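Local coordinates for Ulp1-like SUMO protease (Chaetomium thermophilum, PDB 6DG4), which probably acts as a cysteine protease of the Ulp1 (peptidase C48) family that removes SUMO from its conjugates, seen here as its catalytic domain, at residues L53-A58 and R232-A236; F205-N209 and A222-A226. One frame throughout, in Å; residues are numbered along the deposited sequence.

Contact 1: L53-A58 and R232-A236; sequences LLPATA and RQRIA
Arg232 reaches out of helix 228-241 of the Ulp1-family catalytic domain and ends among the backbone carbonyls of the loop 53-58, which links helices 46-50 and 62-80. Its CB and CG pass Leu53 O, each 3.4 Å from it, and CB also packs against CD1 of Leu53. CD rests against two carbonyl oxygens, those of Leu53 and Pro55. With the chain fully extended from CG to NE (chi3 -179°), the guanidinium is carried beyond Leu53 and into the curve of the type I turn Pro55-Ala58. NE donates a hydrogen bond to water 1, which in turn donates to Ala56 O, so that carbonyl is reached through solvent. NH1 bonds Leu53 O at 3.0 Å, nearly straight at 165° and in the guanidinium plane. Arg232 NH1 also bonds Ala58 O at 2.8 Å. Arg232 NH2 bonds the same Ala58 O at 3.1 Å, giving a fork of two bent bonds on one oxygen. Pro55 O and Ala56 O lie over one face of the group, where the angles are too poor for bonding. NH2 further forms a salt bridge with Asp201, just ahead of helix 202-215.

Apolar contacts continue along the helix. Leu53 CG stands anti to the backbone N (chi1 176°), and its CD2 meets Ala236 CB at 3.7 Å and Ile235 CG2 at 4.1 Å. CD2 of Leu54 touches the same Ala236 CB, also at 3.7 Å.

A leucine in place of Arg232 would probably leave the carbonyls of Leu53 and Ala58 without these donors and Asp201 without its cationic mate. One buried guanidinium thus ties an irregular loop to a helix through main-chain oxygens, while its charge is likely to be offset by Asp201 and by the carbonyl dipoles turned toward it.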
ATOM      1  N   LEU A  53       4.001  -0.070  15.428  1.00  9.23           N
ATOM      2  CA  LEU A  53       4.594  -0.838  14.340  1.00  8.63           C
ATOM      3  C   LEU A  53       5.343  -2.072  14.827  1.00  8.91           C
ATOM      4  O   LEU A  53       5.031  -3.194  14.415  1.00  9.60           O
ATOM      5  CB  LEU A  53       5.526   0.046  13.501  1.00  8.50           C
ATOM      6  CG  LEU A  53       6.292  -0.654  12.374  1.00  8.61           C
ATOM      7  CD1 LEU A  53       5.396  -1.453  11.434  1.00  9.83           C
ATOM      8  CD2 LEU A  53       7.081   0.379  11.578  1.00 10.03           C
ATOM      9  N   LEU A  54       6.327  -1.891  15.696  1.00  9.03           N
ATOM     10  CA  LEU A  54       7.276  -2.965  15.953  1.00  9.38           C
ATOM     11  C   LEU A  54       6.756  -4.136  16.783  1.00  9.17           C
ATOM     12  O   LEU A  54       7.119  -5.280  16.489  1.00 11.77           O
ATOM     13  CB  LEU A  54       8.557  -2.410  16.584  1.00  9.82           C
ATOM     14  CG  LEU A  54       9.421  -1.622  15.604  1.00 10.07           C
ATOM     15  CD1 LEU A  54      10.526  -0.895  16.360  1.00 10.24           C
ATOM     16  CD2 LEU A  54       9.995  -2.536  14.528  1.00 10.63           C
ATOM     17  N   PRO A  55       5.954  -3.933  17.827  1.00 10.13           N
ATOM     18  CA  PRO A  55       5.452  -5.098  18.567  1.00  9.35           C
ATOM     19  C   PRO A  55       4.668  -6.016  17.643  1.00 10.35           C
ATOM     20  O   PRO A  55       3.879  -5.562  16.812  1.00 11.31           O
ATOM     21  CB  PRO A  55       4.562  -4.488  19.654  1.00 10.89           C
ATOM     22  CG  PRO A  55       5.055  -3.086  19.805  1.00 10.66           C
ATOM     23  CD  PRO A  55       5.482  -2.669  18.417  1.00 10.61           C
ATOM     24  N   ALA A  56       4.897  -7.321  17.794  1.00 10.45           N
ATOM     25  CA  ALA A  56       4.281  -8.297  16.907  1.00 11.27           C
ATOM     26  C   ALA A  56       2.762  -8.291  16.996  1.00  9.68           C
ATOM     27  O   ALA A  56       2.101  -8.790  16.078  1.00 11.74           O
ATOM     28  CB  ALA A  56       4.814  -9.692  17.231  1.00 11.51           C
ATOM     29  N   THR A  57       2.192  -7.738  18.070  1.00 10.47           N
ATOM     30  CA  THR A  57       0.742  -7.678  18.221  1.00 11.08           C
ATOM     31  C   THR A  57       0.190  -6.258  18.148  1.00 11.70           C
ATOM     32  O   THR A  57      -0.978  -6.044  18.483  1.00 13.04           O
ATOM     33  CB  THR A  57       0.274  -8.356  19.518  1.00 12.58           C
ATOM     34  OG1 THR A  57       0.755  -7.641  20.665  1.00 13.16           O
ATOM     35  CG2 THR A  57       0.749  -9.804  19.572  1.00 14.55           C
ATOM     36  N   ALA A  58       0.987  -5.290  17.703  1.00 11.12           N
ATOM     37  CA  ALA A  58       0.528  -3.911  17.643  1.00 11.38           C
ATOM     38  C   ALA A  58      -0.308  -3.666  16.396  1.00  9.97           C
ATOM     39  O   ALA A  58      -0.006  -4.166  15.309  1.00 11.31           O
ATOM     40  CB  ALA A  58       1.722  -2.954  17.641  1.00 12.07           C
ATOM     41  N   ARG A 232       7.372  -6.330  10.160  1.00  7.85           N
ATOM     42  CA  ARG A 232       7.271  -5.071  10.892  1.00  7.75           C
ATOM     43  C   ARG A 232       8.637  -4.415  11.044  1.00  8.09           C
ATOM     44  O   ARG A 232       8.766  -3.194  10.907  1.00  8.50           O
ATOM     45  CB  ARG A 232       6.640  -5.300  12.264  1.00  8.60           C
ATOM     46  CG  ARG A 232       5.191  -5.726  12.201  1.00  8.86           C
ATOM     47  CD  ARG A 232       4.763  -6.346  13.521  1.00  8.02           C
ATOM     48  NE  ARG A 232       3.372  -6.785  13.470  1.00  8.88           N
ATOM     49  CZ  ARG A 232       2.334  -6.024  13.800  1.00  8.17           C
ATOM     50  NH1 ARG A 232       2.521  -4.777  14.205  1.00  9.26           N
ATOM     51  NH2 ARG A 232       1.103  -6.506  13.697  1.00  9.77           N
ATOM     52  N   GLN A 233       9.666  -5.210  11.360  1.00  8.64           N
ATOM     53  CA  GLN A 233      11.013  -4.670  11.483  1.00  9.33           C
ATOM     54  C   GLN A 233      11.512  -4.139  10.149  1.00  8.25           C
ATOM     55  O   GLN A 233      12.183  -3.101  10.096  1.00  8.81           O
ATOM     56  CB  GLN A 233      11.980  -5.748  11.960  1.00 12.23           C
ATOM     57  CG  GLN A 233      11.754  -6.252  13.333  1.00 17.39           C
ATOM     58  CD  GLN A 233      12.880  -7.182  13.737  1.00 25.91           C
ATOM     59  OE1 GLN A 233      13.652  -6.903  14.658  1.00 33.09           O
ATOM     60  NE2 GLN A 233      13.000  -8.281  13.021  1.00 28.53           N
ATOM     61  N   ARG A 234      11.214  -4.856   9.061  1.00  8.30           N
ATOM     62  CA  ARG A 234      11.652  -4.417   7.742  1.00  7.98           C
ATOM     63  C   ARG A 234      10.960  -3.125   7.335  1.00  7.80           C
ATOM     64  O   ARG A 234      11.596  -2.227   6.773  1.00  8.63           O
ATOM     65  CB  ARG A 234      11.391  -5.519   6.717  1.00  7.77           C
ATOM     66  CG  ARG A 234      12.204  -6.793   6.977  1.00  9.81           C
ATOM     67  CD  ARG A 234      12.058  -7.815   5.843  1.00 10.35           C
ATOM     68  NE  ARG A 234      12.511  -7.212   4.599  1.00 12.80           N
ATOM     69  CZ  ARG A 234      13.784  -7.029   4.260  1.00 13.30           C
ATOM     70  NH1 ARG A 234      14.778  -7.441   5.040  1.00 11.92           N
ATOM     71  NH2 ARG A 234      14.065  -6.413   3.127  1.00 17.21           N
ATOM     72  N   ILE A 235       9.655  -3.014   7.605  1.00  8.10           N
ATOM     73  CA  ILE A 235       8.940  -1.772   7.325  1.00  7.32           C
ATOM     74  C   ILE A 235       9.555  -0.629   8.114  1.00  8.04           C
ATOM     75  O   ILE A 235       9.756   0.474   7.590  1.00  8.26           O
ATOM     76  CB  ILE A 235       7.442  -1.938   7.636  1.00  8.05           C
ATOM     77  CG1 ILE A 235       6.789  -2.900   6.639  1.00  8.78           C
ATOM     78  CG2 ILE A 235       6.724  -0.581   7.613  1.00  8.94           C
ATOM     79  CD1 ILE A 235       5.455  -3.438   7.126  1.00 10.56           C
ATOM     80  N   ALA A 236       9.869  -0.871   9.389  1.00  7.70           N
ATOM     81  CA  ALA A 236      10.506   0.156  10.207  1.00  8.26           C
ATOM     82  C   ALA A 236      11.823   0.605   9.587  1.00  8.26           C
ATOM     83  O   ALA A 236      12.107   1.806   9.501  1.00  8.89           O
ATOM     84  CB  ALA A 236      10.734  -0.371  11.623  1.00  9.24           C
TER
HETATM   85  O   HOH W   1       3.015  -9.605  13.527  1.00 11.27           O

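Contact 2: F205-N209 and A222-A226; sequences FTITN and AYTEA
Tyr223 presents its ring to helix 202-215 in two ways: a face to Thr208 and an edge to Phe205 and Asn209. It does so because the connection that follows this helix folds back on it before helix 228-241 begins. Over the face stands the Thr208 methyl, CG2, 3.5 Å from the ring centroid and 12° off the normal, which makes this a well-centred CH-pi contact. That methyl lies anti to the Thr208 backbone N, while OG1 turns back to Val204 O in its own helix and also bonds Gln231.

The phenol end meets Asn209 with the two side chains crossing at about a right angle and the amide and ring planes steeply inclined to each other. Tyr223 OH donates to Asn209 OD1 at 2.7 Å. The hydroxyl approaches from above the carbonyl plane, 54° out of it, so the bond is short without following a lone pair. Water 2 joins the same two residues, accepting from Asn209 ND2 at 2.9 Å and donating to Tyr223 OH at 3.1 Å.

Phe205 lies oblique to Tyr223, and the two rings meet at their edges: CD1 of Phe205 is 3.8 Å from CE2 of Tyr223 and 3.4 Å from its OH. The far edge of the phenylalanine runs to the carboxylate beyond, where Glu225 OE2 is 3.6 Å from CE2 of Phe205 and close to the ring plane. OE2 is itself held by the backbone N-H groups of Thr197 and Asn198.

Tyr223 OH and Glu225 OE2 both lie at the C-H rim of Phe205, whose slight positive charge is likely to suit them. The buried tyrosine hydroxyl is engaged as donor to an amide and acceptor from a water, and the methyl over its ring probably limits how far the ring can tilt, so polar and apolar contacts together hold the loop 222-226 against the helix.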
ATOM      1  N   PHE A 205      -0.461  -6.928   6.543  1.00  8.60           N
ATOM      2  CA  PHE A 205      -0.946  -7.560   5.323  1.00  8.14           C
ATOM      3  C   PHE A 205      -1.225  -6.519   4.241  1.00  7.87           C
ATOM      4  O   PHE A 205      -0.901  -6.726   3.066  1.00  8.08           O
ATOM      5  CB  PHE A 205      -2.244  -8.321   5.607  1.00  8.62           C
ATOM      6  CG  PHE A 205      -2.060  -9.675   6.245  1.00  8.35           C
ATOM      7  CD1 PHE A 205      -1.525 -10.727   5.527  1.00 10.25           C
ATOM      8  CD2 PHE A 205      -2.493  -9.912   7.539  1.00  8.69           C
ATOM      9  CE1 PHE A 205      -1.389 -11.976   6.093  1.00 10.58           C
ATOM     10  CE2 PHE A 205      -2.351 -11.163   8.111  1.00 10.34           C
ATOM     11  CZ  PHE A 205      -1.801 -12.194   7.383  1.00  9.54           C
ATOM     12  N   THR A 206      -1.861  -5.407   4.618  1.00  7.65           N
ATOM     13  CA  THR A 206      -2.200  -4.365   3.649  1.00  8.09           C
ATOM     14  C   THR A 206      -0.943  -3.818   2.978  1.00  7.48           C
ATOM     15  O   THR A 206      -0.885  -3.700   1.747  1.00  8.16           O
ATOM     16  CB  THR A 206      -3.001  -3.265   4.357  1.00  8.37           C
ATOM     17  OG1 THR A 206      -4.278  -3.782   4.752  1.00  9.27           O
ATOM     18  CG2 THR A 206      -3.235  -2.048   3.481  1.00  8.50           C
ATOM     19  N   ILE A 207       0.083  -3.487   3.766  1.00  7.50           N
ATOM     20  CA  ILE A 207       1.328  -2.981   3.191  1.00  7.12           C
ATOM     21  C   ILE A 207       1.974  -4.037   2.301  1.00  6.65           C
ATOM     22  O   ILE A 207       2.477  -3.739   1.211  1.00  7.91           O
ATOM     23  CB  ILE A 207       2.290  -2.536   4.309  1.00  7.81           C
ATOM     24  CG1 ILE A 207       1.783  -1.283   5.020  1.00  8.06           C
ATOM     25  CG2 ILE A 207       3.694  -2.294   3.746  1.00  9.32           C
ATOM     26  CD1 ILE A 207       2.483  -1.021   6.349  1.00  7.82           C
ATOM     27  N   THR A 208       2.017  -5.283   2.775  1.00  6.67           N
ATOM     28  CA  THR A 208       2.746  -6.316   2.046  1.00  7.11           C
ATOM     29  C   THR A 208       2.037  -6.661   0.745  1.00  7.73           C
ATOM     30  O   THR A 208       2.688  -6.868  -0.286  1.00  7.92           O
ATOM     31  CB  THR A 208       2.943  -7.542   2.940  1.00  7.99           C
ATOM     32  OG1 THR A 208       3.615  -7.153   4.145  1.00  8.63           O
ATOM     33  CG2 THR A 208       3.793  -8.590   2.244  1.00  9.30           C
ATOM     34  N   ASN A 209       0.702  -6.719   0.772  1.00  7.63           N
ATOM     35  CA  ASN A 209      -0.052  -6.929  -0.458  1.00  7.49           C
ATOM     36  C   ASN A 209       0.152  -5.777  -1.430  1.00  7.99           C
ATOM     37  O   ASN A 209       0.177  -5.981  -2.648  1.00  9.07           O
ATOM     38  CB  ASN A 209      -1.535  -7.130  -0.147  1.00  8.03           C
ATOM     39  CG  ASN A 209      -1.812  -8.492   0.449  1.00  8.10           C
ATOM     40  OD1 ASN A 209      -1.047  -9.434   0.249  1.00  8.75           O
ATOM     41  ND2 ASN A 209      -2.899  -8.602   1.192  1.00  8.86           N
ATOM     42  N   ALA A 222       4.265 -15.632  -2.009  1.00  9.76           N
ATOM     43  CA  ALA A 222       5.387 -14.812  -1.570  1.00  9.41           C
ATOM     44  C   ALA A 222       5.621 -14.739  -0.067  1.00  8.86           C
ATOM     45  O   ALA A 222       6.755 -14.479   0.336  1.00 10.40           O
ATOM     46  CB  ALA A 222       5.237 -13.377  -2.095  1.00 10.90           C
ATOM     47  N   TYR A 223       4.610 -14.936   0.778  1.00  8.33           N
ATOM     48  CA  TYR A 223       4.820 -14.716   2.207  1.00  8.24           C
ATOM     49  C   TYR A 223       3.758 -15.454   3.012  1.00  9.55           C
ATOM     50  O   TYR A 223       2.797 -16.001   2.463  1.00  9.89           O
ATOM     51  CB  TYR A 223       4.886 -13.212   2.538  1.00  8.40           C
ATOM     52  CG  TYR A 223       3.569 -12.462   2.512  1.00  8.70           C
ATOM     53  CD1 TYR A 223       3.030 -11.979   1.320  1.00  8.54           C
ATOM     54  CD2 TYR A 223       2.879 -12.213   3.686  1.00  9.03           C
ATOM     55  CE1 TYR A 223       1.829 -11.289   1.305  1.00  9.49           C
ATOM     56  CE2 TYR A 223       1.677 -11.528   3.684  1.00  9.75           C
ATOM     57  CZ  TYR A 223       1.155 -11.063   2.500  1.00  9.13           C
ATOM     58  OH  TYR A 223      -0.043 -10.377   2.538  1.00 11.20           O
ATOM     59  N   THR A 224       3.970 -15.480   4.335  1.00  9.68           N
ATOM     60  CA  THR A 224       3.051 -16.095   5.275  1.00  9.91           C
ATOM     61  C   THR A 224       2.799 -15.158   6.452  1.00  9.41           C
ATOM     62  O   THR A 224       3.582 -14.243   6.731  1.00  9.00           O
ATOM     63  CB  THR A 224       3.617 -17.394   5.859  1.00 12.09           C
ATOM     64  OG1 THR A 224       4.674 -17.057   6.765  1.00 14.25           O
ATOM     65  CG2 THR A 224       4.150 -18.315   4.770  1.00 13.52           C
ATOM     66  N   GLU A 225       1.705 -15.429   7.166  1.00  9.74           N
ATOM     67  CA  GLU A 225       1.380 -14.649   8.356  1.00  9.68           C
ATOM     68  C   GLU A 225       2.485 -14.732   9.406  1.00  9.59           C
ATOM     69  O   GLU A 225       2.783 -13.740  10.082  1.00 10.77           O
ATOM     70  CB  GLU A 225       0.047 -15.122   8.938  1.00 11.23           C
ATOM     71  CG  GLU A 225      -0.401 -14.309  10.144  1.00 12.54           C
ATOM     72  CD  GLU A 225      -1.824 -14.616  10.577  1.00 14.21           C
ATOM     73  OE1 GLU A 225      -2.137 -15.812  10.771  1.00 15.96           O
ATOM     74  OE2 GLU A 225      -2.625 -13.661  10.733  1.00 15.22           O
ATOM     75  N   ALA A 226       3.103 -15.905   9.569  1.00 10.40           N
ATOM     76  CA  ALA A 226       4.130 -16.061  10.594  1.00 10.91           C
ATOM     77  C   ALA A 226       5.368 -15.208  10.333  1.00  9.97           C
ATOM     78  O   ALA A 226       6.164 -15.001  11.255  1.00 11.21           O
ATOM     79  CB  ALA A 226       4.524 -17.531  10.724  1.00 13.97           C
TER
HETATM   80  O   HOH W   2      -3.044 -11.127   2.694  1.00 15.50           O

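Contacts 1 and 2 have their centres about 13 Å apart and meet through two consecutive helices of the Ulp1-type catalytic domain, 202-215 and 228-241. Contact 2 falls within the chain interval spanned by contact 1: 53-58 comes first, then 205-209, the connecting loop 222-226 and lastly 232-236. The two regions touch directly, Ile235 CD1 lying 3.9 Å from Ile207 CD1, where the two helices pack together. Contact 2 packs the connection between these helices against the first of them, whereas contact 1 brings an early loop, 174 residues away, onto the second. Contact 1 thus joins parts far apart in sequence; contact 2 is local, a helix against the connection that follows it.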